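Local coordinates for protein Esterase/lipase (Uncultured bacterium, PDB 3K6K) that probably hydrolyses carboxylic ester bonds as a bacterial homolog of hormone-sensitive lipase with an alpha/beta hydrolase fold, at residues R19-L24 with G287-A292; K274-M279 with A293-K298. All coordinates share one frame; numbering follows the deposited sequence.

Contact 1: R19-L24 with G287-A292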
loop_
_atom_site.group_PDB
_atom_site.type_symbol
_atom_site.label_atom_id
_atom_site.label_comp_id
_atom_site.label_asym_id
_atom_site.label_seq_id
_atom_site.Cartn_x
_atom_site.Cartn_y
_atom_site.Cartn_z
ATOM N N ARG A 19 20.378 0.730 -9.672
ATOM C CA ARG A 19 21.414 0.858 -8.640
ATOM C C ARG A 19 22.521 1.830 -9.105
ATOM O O ARG A 19 23.202 2.446 -8.280
ATOM C CB ARG A 19 21.963 -0.504 -8.212
ATOM C CG ARG A 19 21.018 -1.298 -7.264
ATOM C CD ARG A 19 21.701 -2.626 -6.894
ATOM N NE ARG A 19 22.950 -2.366 -6.150
ATOM C CZ ARG A 19 23.906 -3.251 -5.837
ATOM N NH1 ARG A 19 23.818 -4.540 -6.171
ATOM N NH2 ARG A 19 24.969 -2.824 -5.160
ATOM N N ASP A 20 22.628 1.986 -10.424
ATOM C CA ASP A 20 23.652 2.833 -11.022
ATOM C C ASP A 20 23.199 4.267 -10.900
ATOM O O ASP A 20 24.015 5.127 -10.634
ATOM C CB ASP A 20 24.003 2.414 -12.483
ATOM C CG ASP A 20 24.678 1.028 -12.527
ATOM O OD1 ASP A 20 25.185 0.609 -11.435
ATOM O OD2 ASP A 20 24.686 0.324 -13.590
ATOM N N PHE A 21 21.891 4.495 -11.048
ATOM C CA PHE A 21 21.348 5.828 -10.950
ATOM C C PHE A 21 21.484 6.281 -9.500
ATOM O O PHE A 21 21.798 7.431 -9.256
ATOM C CB PHE A 21 19.874 5.878 -11.399
ATOM C CG PHE A 21 19.253 7.291 -11.355
ATOM C CD1 PHE A 21 18.057 7.525 -10.670
ATOM C CD2 PHE A 21 19.857 8.360 -12.016
ATOM C CE1 PHE A 21 17.481 8.793 -10.639
ATOM C CE2 PHE A 21 19.298 9.649 -11.988
ATOM C CZ PHE A 21 18.094 9.855 -11.283
ATOM N N LEU A 22 21.264 5.368 -8.557
ATOM C CA LEU A 22 21.465 5.667 -7.130
ATOM C C LEU A 22 22.881 6.152 -6.831
ATOM O O LEU A 22 23.065 7.055 -6.003
ATOM C CB LEU A 22 21.139 4.466 -6.223
ATOM C CG LEU A 22 19.645 4.115 -6.301
ATOM C CD1 LEU A 22 19.313 2.827 -5.574
ATOM C CD2 LEU A 22 18.761 5.313 -5.816
ATOM N N GLN A 23 23.864 5.524 -7.488
ATOM C CA GLN A 23 25.269 5.899 -7.315
ATOM C C GLN A 23 25.512 7.300 -7.923
ATOM O O GLN A 23 26.278 8.085 -7.399
ATOM C CB GLN A 23 26.225 4.829 -7.882
ATOM C CG GLN A 23 27.718 5.102 -7.569
ATOM C CD GLN A 23 28.324 4.164 -6.492
ATOM O OE1 GLN A 23 29.513 3.767 -6.604
ATOM N NE2 GLN A 23 27.533 3.824 -5.458
ATOM N N LEU A 24 24.830 7.621 -8.993
ATOM C CA LEU A 24 24.972 8.909 -9.545
ATOM C C LEU A 24 24.377 9.920 -8.575
ATOM O O LEU A 24 25.020 10.895 -8.329
ATOM C CB LEU A 24 24.440 8.996 -10.951
ATOM C CG LEU A 24 24.085 10.360 -11.482
ATOM C CD1 LEU A 24 25.202 11.293 -11.460
ATOM C CD2 LEU A 24 23.474 10.323 -12.834
ATOM N N GLY A 287 12.209 9.741 -15.338
ATOM C CA GLY A 287 11.876 8.920 -16.513
ATOM C C GLY A 287 13.042 8.907 -17.470
ATOM O O GLY A 287 13.404 7.867 -18.000
ATOM N N LYS A 288 13.692 10.053 -17.653
ATOM C CA LYS A 288 14.827 10.102 -18.549
ATOM C C LYS A 288 15.885 9.012 -18.271
ATOM O O LYS A 288 16.439 8.465 -19.234
ATOM C CB LYS A 288 15.424 11.501 -18.525
ATOM C CG LYS A 288 16.776 11.640 -19.186
ATOM C CD LYS A 288 17.167 13.130 -19.221
ATOM C CE LYS A 288 18.160 13.488 -20.333
ATOM N NZ LYS A 288 18.830 14.806 -20.037
ATOM N N PHE A 289 16.104 8.708 -16.978
ATOM C CA PHE A 289 17.143 7.793 -16.437
ATOM C C PHE A 289 16.648 6.434 -15.979
ATOM O O PHE A 289 17.254 5.420 -16.324
ATOM C CB PHE A 289 17.913 8.464 -15.286
ATOM C CG PHE A 289 18.505 9.795 -15.690
ATOM C CD1 PHE A 289 17.958 10.982 -15.212
ATOM C CD2 PHE A 289 19.506 9.853 -16.674
ATOM C CE1 PHE A 289 18.482 12.218 -15.616
ATOM C CE2 PHE A 289 20.004 11.104 -17.128
ATOM C CZ PHE A 289 19.514 12.276 -16.574
ATOM N N VAL A 290 15.581 6.368 -15.184
ATOM C CA VAL A 290 15.146 5.044 -14.768
ATOM C C VAL A 290 13.757 4.701 -15.327
ATOM O O VAL A 290 12.879 5.549 -15.429
ATOM C CB VAL A 290 15.245 4.849 -13.251
ATOM C CG1 VAL A 290 16.678 4.793 -12.833
ATOM C CG2 VAL A 290 14.510 5.992 -12.497
ATOM N N ASN A 291 13.580 3.450 -15.685
ATOM C CA ASN A 291 12.352 2.956 -16.318
ATOM C C ASN A 291 11.125 2.987 -15.391
ATOM O O ASN A 291 10.032 3.366 -15.841
ATOM C CB ASN A 291 12.575 1.550 -16.852
ATOM C CG ASN A 291 11.389 1.049 -17.678
ATOM O OD1 ASN A 291 10.826 -0.024 -17.341
ATOM N ND2 ASN A 291 10.969 1.830 -18.758
ATOM N N ALA A 292 11.322 2.672 -14.110
ATOM C CA ALA A 292 10.205 2.685 -13.116
ATOM C C ALA A 292 9.414 3.992 -12.968
ATOM O O ALA A 292 8.253 4.015 -12.513
ATOM C CB ALA A 292 10.713 2.200 -11.709
#
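Phe-21 and Phe-289 meet as an aromatic pair whose planes lie only 18° apart, yet with 5.4 Å between centroids the rings have slid so far past each other that they barely overlap. Their nearest atoms, Phe-21 CE2 and Phe-289 CD1, are 3.7 Å apart. There is also a CH-pi contact: Phe-289 CB sits over one face of the Phe-21 ring, 4.0 Å from its centroid, 24° off its normal and displaced toward the rim.

The contact joins helix 18-30, near the N terminus, to the turn that leads into helix 291-305, the helix that follows the last strand of the alpha/beta hydrolase sheet. In the same chain the ring of Tyr-286 meets Phe-21, and a backbone hydrogen bond between Phe-289 and Met-16 adds a second tie to the N-terminal segment.

Aliphatic packing makes up the rest. With CG anti to the backbone N (chi1 -178°), Phe-21 reaches out from its helix and sets its CB and the near side of its ring against Val-290, whose CG1 lies 3.7 Å from Phe-21 CB and equally close to Phe-21 CD1. The other methyl, Val-290 CG2, packs on Met-279 SD.

Contact 2: K274-M279 with A293-K298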
loop_
_atom_site.group_PDB
_atom_site.type_symbol
_atom_site.label_atom_id
_atom_site.label_comp_id
_atom_site.label_asym_id
_atom_site.label_seq_id
_atom_site.Cartn_x
_atom_site.Cartn_y
_atom_site.Cartn_z
ATOM N N LYS A 274 1.872 1.793 -3.278
ATOM C CA LYS A 274 2.894 0.994 -3.887
ATOM C C LYS A 274 4.294 1.528 -3.517
ATOM O O LYS A 274 4.565 2.720 -3.557
ATOM C CB LYS A 274 2.700 0.957 -5.407
ATOM C CG LYS A 274 3.529 -0.095 -6.130
ATOM C CD LYS A 274 3.073 -0.130 -7.588
ATOM C CE LYS A 274 3.810 -1.160 -8.457
ATOM N NZ LYS A 274 2.998 -1.186 -9.721
ATOM N N ILE A 275 5.192 0.608 -3.188
ATOM C CA ILE A 275 6.550 0.964 -2.877
ATOM C C ILE A 275 7.470 0.411 -3.935
ATOM O O ILE A 275 7.417 -0.805 -4.205
ATOM C CB ILE A 275 6.944 0.371 -1.551
ATOM C CG1 ILE A 275 6.040 0.941 -0.436
ATOM C CG2 ILE A 275 8.390 0.706 -1.292
ATOM C CD1 ILE A 275 6.265 0.219 0.888
ATOM N N TRP A 276 8.351 1.251 -4.469
ATOM C CA TRP A 276 9.124 0.892 -5.644
ATOM C C TRP A 276 10.595 0.593 -5.371
ATOM O O TRP A 276 11.354 1.482 -5.011
ATOM C CB TRP A 276 9.001 1.940 -6.768
ATOM C CG TRP A 276 7.577 2.178 -7.252
ATOM C CD1 TRP A 276 6.588 2.835 -6.574
ATOM C CD2 TRP A 276 7.017 1.857 -8.565
ATOM N NE1 TRP A 276 5.427 2.873 -7.347
ATOM C CE2 TRP A 276 5.675 2.312 -8.571
ATOM C CE3 TRP A 276 7.520 1.220 -9.714
ATOM C CZ2 TRP A 276 4.844 2.136 -9.645
ATOM C CZ3 TRP A 276 6.691 1.055 -10.779
ATOM C CH2 TRP A 276 5.354 1.521 -10.746
ATOM N N PRO A 277 11.004 -0.673 -5.618
ATOM C CA PRO A 277 12.364 -1.181 -5.391
ATOM C C PRO A 277 13.466 -0.277 -6.009
ATOM O O PRO A 277 13.395 0.116 -7.190
ATOM C CB PRO A 277 12.362 -2.567 -6.084
ATOM C CG PRO A 277 10.949 -2.878 -6.433
ATOM C CD PRO A 277 10.086 -1.684 -6.168
ATOM N N ASP A 278 14.501 0.021 -5.232
ATOM C CA ASP A 278 15.645 0.812 -5.775
ATOM C C ASP A 278 15.278 2.225 -6.325
ATOM O O ASP A 278 16.079 2.822 -7.081
ATOM C CB ASP A 278 16.351 0.039 -6.922
ATOM C CG ASP A 278 16.912 -1.315 -6.484
ATOM O OD1 ASP A 278 17.472 -1.432 -5.379
ATOM O OD2 ASP A 278 16.831 -2.264 -7.297
ATOM N N MET A 279 14.093 2.747 -6.008
ATOM C CA MET A 279 13.733 4.121 -6.448
ATOM C C MET A 279 13.974 5.163 -5.357
ATOM O O MET A 279 13.693 4.916 -4.183
ATOM C CB MET A 279 12.281 4.206 -6.948
ATOM C CG MET A 279 12.079 3.420 -8.275
ATOM S SD MET A 279 13.111 4.233 -9.536
ATOM C CE MET A 279 14.365 2.939 -9.549
ATOM N N ALA A 293 10.044 5.097 -13.328
ATOM C CA ALA A 293 9.357 6.379 -13.346
ATOM C C ALA A 293 8.301 6.454 -14.423
ATOM O O ALA A 293 7.213 6.943 -14.162
ATOM C CB ALA A 293 10.356 7.556 -13.445
ATOM N N ASP A 294 8.610 6.007 -15.639
ATOM C CA ASP A 294 7.575 5.991 -16.683
ATOM C C ASP A 294 6.444 5.089 -16.272
ATOM O O ASP A 294 5.330 5.464 -16.501
ATOM C CB ASP A 294 8.052 5.515 -18.070
ATOM C CG ASP A 294 9.391 6.084 -18.468
ATOM O OD1 ASP A 294 10.150 5.275 -19.109
ATOM O OD2 ASP A 294 9.674 7.303 -18.141
ATOM N N ILE A 295 6.741 3.934 -15.660
ATOM C CA ILE A 295 5.718 2.976 -15.246
ATOM C C ILE A 295 4.840 3.562 -14.127
ATOM O O ILE A 295 3.621 3.380 -14.119
ATOM C CB ILE A 295 6.329 1.618 -14.771
ATOM C CG1 ILE A 295 7.362 1.074 -15.753
ATOM C CG2 ILE A 295 5.251 0.502 -14.588
ATOM C CD1 ILE A 295 8.132 -0.258 -15.166
ATOM N N SER A 296 5.450 4.227 -13.145
ATOM C CA SER A 296 4.662 4.771 -12.052
ATOM C C SER A 296 3.655 5.864 -12.566
ATOM O O SER A 296 2.485 5.913 -12.187
ATOM C CB SER A 296 5.579 5.359 -11.010
ATOM O OG SER A 296 4.811 6.220 -10.219
ATOM N N ILE A 297 4.159 6.751 -13.406
ATOM C CA ILE A 297 3.352 7.716 -14.088
ATOM C C ILE A 297 2.193 7.051 -14.850
ATOM O O ILE A 297 1.044 7.506 -14.797
ATOM C CB ILE A 297 4.289 8.655 -14.902
ATOM C CG1 ILE A 297 4.993 9.643 -13.875
ATOM C CG2 ILE A 297 3.533 9.485 -15.859
ATOM C CD1 ILE A 297 6.252 10.318 -14.422
ATOM N N LYS A 298 2.477 5.945 -15.514
ATOM C CA LYS A 298 1.489 5.276 -16.308
ATOM C C LYS A 298 0.378 4.806 -15.382
ATOM O O LYS A 298 -0.796 5.080 -15.655
ATOM C CB LYS A 298 2.118 4.095 -17.055
ATOM C CG LYS A 298 1.338 3.630 -18.324
ATOM C CD LYS A 298 1.747 4.426 -19.645
ATOM C CE LYS A 298 2.936 3.822 -20.438
ATOM N NZ LYS A 298 4.308 4.177 -19.914
#
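Trp-276 lays one face of its indole against Ser-296, joining the last strand of the alpha/beta hydrolase sheet, 271-276, to helix 291-305, which packs beside it. The evidence for a CH-pi contact is direct: Ser-296 CB stands 4.0 Å from the centroid of the six-membered ring, 26° off its normal and shifted toward the rim. Backbone joins in, for Trp-276 CH2 lies 3.6 Å from Ser-296 CA. Ile-295 takes a different approach, bringing CG2 to the ring edge near its plane, 4.0 Å from Trp-276 CH2. The same benzo end is therefore met over a face by Ser-296 and at its edge by the residue before it.

On the opposite face of the indole lies Lys-274 CE, 3.7 Å above the plane, so the ring is sandwiched between the Lys-274 side chain and helix 291-305. The extended Lys-274 chain carries NZ on to a salt bridge with Glu-299, farther along that helix. With an alanine here instead of Trp-276, a gap would probably open between strand and helix, leaving Ser-296 CB without its aromatic face and the aliphatic part of Lys-274 without the ring it lies on.

Farther out, Trp-276 begins a type II beta turn, closed by a bond from Met-279 N to Trp-276 O of 3.2 Å. At the edge of this subunit's own sheet, Lys-274 and Ile-275 pair antiparallel with a strand of the second subunit. Ser-296 OG, placed anti to the backbone N (chi1 162°), is hydrogen-bonded to ND1 of His-246, whose ring also meets the indole, inclined to it.

In the fold
From the N terminus, helix 18-30 comes first, and contact 1 closes a long loop of 262 residues, holding the whole sheet, by bringing 287-292 back against 19-24. Before that loop ends the chain runs through strand 271-276, where contact 2 opens; after 274-279 and 13 intervening residues, which include 287-292, it closes on 293-298. The segments alternate, so the two loops cross. Both contacts use helix 291-305 or its approach, and their centres lie about 11 Å apart on the same side of the chain's centre. They also touch directly: Leu-22 CD1 is 3.6 Å from Asp-278 O. Together they tie the N-terminal helix, the C-terminal helix and the outermost strand of this chain's sheet.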